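Local coordinates for apical membrane antigen 1-like protein, soluble form (Toxoplasma gondii, PDB 3ZLE), which probably takes part in host cell invasion by the parasite's sporozoite stage, as a paralogue of the moving-junction adhesin AMA1, at residues P361-V369 against D378-T386; A222-W231 against D325-Y336. All coordinates share one frame; numbering follows the deposited sequence.

Contact 1. Residues P361-V369 against D378-T386; sequences PCNNCVQVV and DQTSKACCT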
# COMPACT_ATOMS: atom_id res chain seq x y z
N PRO A 361 34.26 11.00 -6.34
CA PRO A 361 35.39 11.95 -6.32
C PRO A 361 36.00 12.06 -4.91
O PRO A 361 35.30 11.81 -3.91
CB PRO A 361 34.72 13.27 -6.71
CG PRO A 361 33.29 13.14 -6.25
CD PRO A 361 32.99 11.67 -6.01
N CYS A 362 37.30 12.38 -4.81
CA CYS A 362 37.93 12.61 -3.50
C CYS A 362 37.51 13.90 -2.89
O CYS A 362 37.90 14.96 -3.37
CB CYS A 362 39.46 12.64 -3.59
SG CYS A 362 40.27 11.03 -3.63
N ASN A 363 36.86 13.82 -1.74
CA ASN A 363 36.52 15.00 -0.96
C ASN A 363 37.14 14.88 0.42
O ASN A 363 36.78 13.99 1.19
CB ASN A 363 35.01 15.16 -0.83
CG ASN A 363 34.36 15.55 -2.14
OD1 ASN A 363 34.98 16.18 -2.99
ND2 ASN A 363 33.09 15.17 -2.30
N ASN A 364 38.10 15.74 0.72
CA ASN A 364 38.74 15.75 2.02
C ASN A 364 39.38 14.41 2.33
O ASN A 364 39.29 13.92 3.46
CB ASN A 364 37.72 16.11 3.10
CG ASN A 364 37.28 17.56 3.03
OD1 ASN A 364 36.67 18.00 2.05
ND2 ASN A 364 37.60 18.33 4.07
N CYS A 365 39.92 13.78 1.30
CA CYS A 365 40.71 12.56 1.43
C CYS A 365 39.87 11.27 1.64
O CYS A 365 40.42 10.16 1.74
CB CYS A 365 41.83 12.73 2.48
SG CYS A 365 43.16 13.91 2.01
N VAL A 366 38.56 11.40 1.51
CA VAL A 366 37.66 10.22 1.47
C VAL A 366 36.85 10.19 0.17
O VAL A 366 36.22 11.17 -0.21
CB VAL A 366 36.69 10.21 2.68
CG1 VAL A 366 35.74 9.02 2.60
CG2 VAL A 366 37.48 10.12 3.98
N GLN A 367 36.90 9.07 -0.53
CA GLN A 367 35.98 8.84 -1.65
C GLN A 367 35.05 7.66 -1.36
O GLN A 367 35.42 6.75 -0.61
CB GLN A 367 36.78 8.56 -2.92
CG GLN A 367 37.66 7.33 -2.83
CD GLN A 367 38.52 7.19 -4.06
OE1 GLN A 367 38.31 7.89 -5.05
NE2 GLN A 367 39.48 6.26 -4.03
N VAL A 368 33.86 7.65 -1.97
CA VAL A 368 32.91 6.53 -1.81
C VAL A 368 33.06 5.55 -2.97
O VAL A 368 33.32 5.96 -4.09
CB VAL A 368 31.48 7.05 -1.65
CG1 VAL A 368 30.49 5.89 -1.41
CG2 VAL A 368 31.43 8.03 -0.46
N VAL A 369 33.18 4.27 -2.65
CA VAL A 369 33.50 3.26 -3.65
C VAL A 369 32.36 2.23 -3.58
O VAL A 369 31.90 1.91 -2.47
CB VAL A 369 34.90 2.62 -3.33
CG1 VAL A 369 35.21 1.45 -4.23
CG2 VAL A 369 36.01 3.65 -3.52
N ASP A 378 28.36 -3.53 -2.25
CA ASP A 378 29.06 -2.91 -1.15
C ASP A 378 29.36 -1.45 -1.45
O ASP A 378 29.74 -1.09 -2.57
CB ASP A 378 30.33 -3.69 -0.85
CG ASP A 378 30.77 -3.55 0.62
OD1 ASP A 378 29.89 -3.46 1.51
OD2 ASP A 378 32.01 -3.50 0.87
N GLN A 379 29.05 -0.60 -0.49
CA GLN A 379 29.35 0.81 -0.54
C GLN A 379 30.23 1.14 0.66
O GLN A 379 29.81 0.96 1.78
CB GLN A 379 28.08 1.63 -0.45
CG GLN A 379 28.29 3.13 -0.65
CD GLN A 379 27.06 3.79 -1.20
OE1 GLN A 379 26.35 3.20 -1.99
NE2 GLN A 379 26.74 4.98 -0.69
N THR A 380 31.44 1.63 0.42
CA THR A 380 32.31 2.01 1.55
C THR A 380 33.03 3.31 1.28
O THR A 380 33.31 3.64 0.14
CB THR A 380 33.38 0.95 1.80
OG1 THR A 380 34.12 0.76 0.60
CG2 THR A 380 32.76 -0.37 2.24
N SER A 381 33.41 3.99 2.35
CA SER A 381 34.42 5.05 2.25
C SER A 381 35.83 4.50 2.14
O SER A 381 36.17 3.54 2.79
CB SER A 381 34.33 5.95 3.44
OG SER A 381 33.11 6.62 3.43
N LYS A 382 36.67 5.20 1.38
CA LYS A 382 38.03 4.78 1.11
C LYS A 382 38.94 5.98 1.23
O LYS A 382 38.62 7.08 0.75
CB LYS A 382 38.13 4.21 -0.30
CG LYS A 382 39.53 3.78 -0.71
CD LYS A 382 39.56 3.29 -2.14
CE LYS A 382 40.97 3.09 -2.64
NZ LYS A 382 40.99 2.14 -3.79
N ALA A 383 40.10 5.76 1.84
CA ALA A 383 41.10 6.82 1.96
C ALA A 383 41.74 7.06 0.62
O ALA A 383 42.07 6.12 -0.11
CB ALA A 383 42.15 6.42 2.97
N CYS A 384 41.88 8.32 0.26
CA CYS A 384 42.40 8.57 -1.06
C CYS A 384 43.46 9.67 -1.15
O CYS A 384 43.64 10.27 -2.20
CB CYS A 384 41.25 8.75 -2.05
SG CYS A 384 40.15 10.16 -1.76
N CYS A 385 44.21 9.87 -0.06
CA CYS A 385 45.41 10.72 -0.08
C CYS A 385 46.65 9.91 0.30
O CYS A 385 47.22 10.08 1.38
CB CYS A 385 45.23 11.90 0.88
SG CYS A 385 44.00 13.11 0.32
N THR A 386 47.07 9.01 -0.60
CA THR A 386 48.10 8.00 -0.30
C THR A 386 47.60 7.01 0.75
O THR A 386 46.44 6.59 0.72
CB THR A 386 49.44 8.63 0.15
OG1 THR A 386 50.27 8.87 -0.99
CG2 THR A 386 50.19 7.70 1.12
O HOH W 1 33.18 -0.84 -1.20
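Val366 to Val369 pair with Thr380 to Ala383 as the two arms of an antiparallel beta hairpin, their strand axes at 146° and 4.5 Å apart at closest approach. Gln367 with Lys382 and Val369 with Thr380 are hydrogen-bonded both ways, and Cys384 N adds a hydrogen bond to Cys365 O. A type I' turn from Asn363 to Val366 folds the chain back, and two disulfides cross to the other arm: Cys362 to Cys384 and Cys365 to Cys385. The first is modelled nearly flat about S-S, at -171°, far from the relaxed torsion near 90°, and is strained if real; the second is close to relaxed. Cystines suit this exposed end, where little apolar burial is available. On one face the extended chain of Lys382, its CG anti to the backbone N, runs alongside Gln367 and lays its CD against Val369 CG2 at 3.8 Å, using methylenes as apolar cover. The other face carries beta-branched Val366 and Val368, suited to a strand: Val366 CG1 meets Ser381 CB, and Val368 CG1 rests on Gln379 CG at 3.6 Å. A water joins the strands, accepting from Thr380 OG1 at 2.6 Å and donating to Val369 O at 3.3 Å.

Contact 2. Residues A222-W231 against D325-Y336; sequences AVKDALFGKW and DCFAPITGAVAY
Two antiparallel ladders joined at a corner bring residues 222-231 against 325-336 in the ectodomain of this AMA1 family protein. Val223 pairs with Ala335 on one side of the bend, Leu227 with Ala328 on the other. At the corner Asp225, with positive phi, packs against the type II turn from Ile330 to Ala333. Its OD1 takes the N-H of Gly332 at 2.9 Å from above the carboxylate plane, and a water also donates to OD1. Gly332, lacking a side chain, readily takes the positive phi of its place in that turn. Between the ladders, the Phe228 ring receives Ala335 CB over one face, 3.6 Å from its centroid; the small methyl allows this close CH-pi approach. Phe327 lies alongside, its plane turned 37° from that of Phe228, and Phe22 touches both rings. Leu227 sends CD2 to Ala333 CB at 3.5 Å. At the far end Asp325 and Cys326 both face Gly229 in a classic beta bulge. Asp325 CG sits between its backbone N and carbonyl carbon (chi1 61°), a torsion that swings OD1 to Trp231 N, 2.8 Å away, where its syn lone pair accepts the bond. A disulfide ties Cys326 to Cys236. Carboxylates thus bind backbone N-H groups at both the corner and the bulge, while aromatic and aliphatic groups fill the interior between, so directional bonds hold these two places and close apolar contacts the middle.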
# COMPACT_ATOMS: atom_id res chain seq x y z
N ALA A 222 9.93 -4.96 2.16
CA ALA A 222 10.99 -4.11 2.72
C ALA A 222 12.31 -4.60 2.19
O ALA A 222 12.41 -5.73 1.77
CB ALA A 222 10.97 -4.19 4.24
N VAL A 223 13.31 -3.72 2.09
CA VAL A 223 14.56 -4.17 1.59
C VAL A 223 15.54 -4.15 2.77
O VAL A 223 15.71 -3.12 3.41
CB VAL A 223 15.04 -3.29 0.42
CG1 VAL A 223 16.37 -3.81 -0.10
CG2 VAL A 223 14.01 -3.27 -0.70
N LYS A 224 16.12 -5.30 3.09
CA LYS A 224 17.01 -5.37 4.26
C LYS A 224 18.44 -4.99 3.93
O LYS A 224 18.92 -5.17 2.79
CB LYS A 224 16.89 -6.72 5.03
CG LYS A 224 17.69 -7.89 4.50
CD LYS A 224 17.32 -9.23 5.20
CE LYS A 224 17.34 -10.39 4.19
NZ LYS A 224 17.14 -11.79 4.74
N ASP A 225 19.05 -4.32 4.88
CA ASP A 225 20.43 -3.84 4.76
C ASP A 225 20.66 -2.95 3.60
O ASP A 225 21.68 -3.07 2.93
CB ASP A 225 21.42 -5.00 4.77
CG ASP A 225 21.24 -5.91 5.97
OD1 ASP A 225 20.67 -5.44 7.01
OD2 ASP A 225 21.49 -7.12 5.82
N ALA A 226 19.75 -2.00 3.38
CA ALA A 226 19.91 -1.05 2.27
C ALA A 226 19.04 0.13 2.52
O ALA A 226 18.08 0.04 3.28
CB ALA A 226 19.54 -1.70 0.94
N LEU A 227 19.45 1.30 2.00
CA LEU A 227 18.63 2.46 2.07
C LEU A 227 18.31 2.96 0.66
O LEU A 227 19.17 2.88 -0.25
CB LEU A 227 19.37 3.56 2.84
CG LEU A 227 19.61 3.32 4.32
CD1 LEU A 227 20.40 4.50 4.85
CD2 LEU A 227 18.29 3.19 5.09
N PHE A 228 17.12 3.52 0.49
CA PHE A 228 16.81 4.26 -0.71
C PHE A 228 17.76 5.45 -0.81
O PHE A 228 17.99 6.15 0.18
CB PHE A 228 15.35 4.75 -0.71
CG PHE A 228 14.32 3.63 -0.73
CD1 PHE A 228 14.22 2.80 -1.81
CD2 PHE A 228 13.42 3.50 0.30
CE1 PHE A 228 13.27 1.82 -1.85
CE2 PHE A 228 12.45 2.50 0.28
CZ PHE A 228 12.35 1.69 -0.81
N GLY A 229 18.35 5.64 -2.00
CA GLY A 229 19.10 6.88 -2.28
C GLY A 229 18.87 7.52 -3.65
O GLY A 229 17.89 7.21 -4.33
N LYS A 230 19.69 8.53 -3.94
CA LYS A 230 19.73 9.23 -5.20
C LYS A 230 21.15 9.21 -5.71
O LYS A 230 22.05 9.64 -5.01
CB LYS A 230 19.31 10.69 -5.01
CG LYS A 230 18.76 11.35 -6.26
CD LYS A 230 17.44 10.67 -6.70
CE LYS A 230 16.67 11.51 -7.72
NZ LYS A 230 15.64 12.36 -7.06
N TRP A 231 21.35 8.76 -6.94
CA TRP A 231 22.67 8.71 -7.52
C TRP A 231 23.15 10.11 -7.87
O TRP A 231 22.49 10.83 -8.62
CB TRP A 231 22.65 7.84 -8.79
CG TRP A 231 24.00 7.53 -9.28
CD1 TRP A 231 24.69 8.18 -10.28
CD2 TRP A 231 24.89 6.55 -8.74
NE1 TRP A 231 25.92 7.59 -10.45
CE2 TRP A 231 26.08 6.61 -9.50
CE3 TRP A 231 24.78 5.57 -7.73
CZ2 TRP A 231 27.15 5.71 -9.30
CZ3 TRP A 231 25.83 4.69 -7.52
CH2 TRP A 231 27.03 4.78 -8.30
N ASP A 325 16.51 6.15 -6.92
CA ASP A 325 17.06 5.49 -8.10
C ASP A 325 18.32 4.69 -7.78
O ASP A 325 18.99 4.19 -8.65
CB ASP A 325 17.33 6.52 -9.23
CG ASP A 325 18.34 7.58 -8.83
OD1 ASP A 325 19.02 7.40 -7.79
OD2 ASP A 325 18.54 8.56 -9.61
N CYS A 326 18.62 4.51 -6.51
CA CYS A 326 19.64 3.54 -6.15
C CYS A 326 19.43 3.13 -4.72
O CYS A 326 18.55 3.68 -3.99
CB CYS A 326 21.05 4.13 -6.34
SG CYS A 326 21.25 5.69 -5.45
N PHE A 327 20.18 2.10 -4.33
CA PHE A 327 20.25 1.64 -2.97
C PHE A 327 21.66 1.79 -2.47
O PHE A 327 22.62 1.38 -3.15
CB PHE A 327 19.88 0.16 -2.91
CG PHE A 327 18.43 -0.07 -2.91
CD1 PHE A 327 17.69 0.14 -1.75
CD2 PHE A 327 17.76 -0.37 -4.10
CE1 PHE A 327 16.33 -0.06 -1.75
CE2 PHE A 327 16.39 -0.57 -4.10
CZ PHE A 327 15.68 -0.43 -2.95
N ALA A 328 21.79 2.30 -1.26
CA ALA A 328 23.08 2.26 -0.56
C ALA A 328 23.13 1.03 0.37
O ALA A 328 22.40 0.99 1.36
CB ALA A 328 23.23 3.54 0.28
N PRO A 329 23.96 0.03 0.07
CA PRO A 329 23.90 -1.13 1.02
C PRO A 329 24.54 -0.77 2.36
O PRO A 329 25.69 -0.31 2.39
CB PRO A 329 24.71 -2.24 0.30
CG PRO A 329 25.63 -1.49 -0.61
CD PRO A 329 24.94 -0.20 -1.03
N ILE A 330 23.76 -0.87 3.42
CA ILE A 330 24.16 -0.47 4.76
C ILE A 330 23.63 -1.55 5.68
O ILE A 330 22.45 -1.72 5.76
CB ILE A 330 23.44 0.82 5.21
CG1 ILE A 330 23.54 1.92 4.15
CG2 ILE A 330 23.95 1.25 6.59
CD1 ILE A 330 24.46 3.05 4.54
N THR A 331 24.50 -2.20 6.43
CA THR A 331 24.13 -3.33 7.28
C THR A 331 23.24 -2.89 8.42
O THR A 331 23.45 -1.83 9.00
CB THR A 331 25.40 -3.95 7.86
OG1 THR A 331 26.25 -4.38 6.79
CG2 THR A 331 25.10 -5.10 8.78
N GLY A 332 22.16 -3.60 8.64
CA GLY A 332 21.22 -3.18 9.67
C GLY A 332 20.16 -2.17 9.30
O GLY A 332 19.22 -2.05 10.02
N ALA A 333 20.30 -1.44 8.18
CA ALA A 333 19.23 -0.49 7.75
C ALA A 333 18.06 -1.21 7.04
O ALA A 333 18.25 -2.31 6.52
CB ALA A 333 19.80 0.58 6.81
N VAL A 334 16.88 -0.60 7.00
CA VAL A 334 15.74 -1.17 6.21
C VAL A 334 15.03 -0.12 5.36
O VAL A 334 14.86 1.04 5.77
CB VAL A 334 14.73 -1.90 7.11
CG1 VAL A 334 13.69 -2.66 6.25
CG2 VAL A 334 15.44 -2.89 8.04
N ALA A 335 14.66 -0.48 4.13
CA ALA A 335 13.92 0.45 3.28
C ALA A 335 12.50 0.01 3.09
O ALA A 335 12.24 -1.11 2.60
CB ALA A 335 14.61 0.65 1.96
N TYR A 336 11.58 0.86 3.50
CA TYR A 336 10.16 0.51 3.55
C TYR A 336 9.36 1.36 2.52
O TYR A 336 9.72 2.52 2.23
CB TYR A 336 9.65 0.85 4.96
CG TYR A 336 10.09 -0.12 6.03
CD1 TYR A 336 9.64 -1.44 6.01
CD2 TYR A 336 10.95 0.28 7.06
CE1 TYR A 336 9.94 -2.31 7.00
CE2 TYR A 336 11.29 -0.62 8.09
CZ TYR A 336 10.76 -1.91 8.05
OH TYR A 336 11.11 -2.84 8.99
O HOH W 2 18.14 -5.13 8.35
O HOH W 3 20.07 10.68 -9.85

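Contact 2 comes first along the chain and lies nearer its middle, about 19 Å from the chain's centre; contact 1 follows in the C-terminal hairpin, about 38 Å out on the same side. Their centres are about 20 Å apart, and they belong to different sheets: strand 326-330 edges the three-stranded sheet with 226-232 and 235-238, whereas 366-373 and 376-383 pair in another. They nevertheless touch, for Gln379 N lies 3.5 Å from Pro329 CG. Gln379 also donates through NE2 to the carbonyl of Cys236, whose disulfide ends on Cys326. The disulfide-bonded hairpin thus rests against the edge strand 326-330, continuing the ectodomain outward toward the C-terminus.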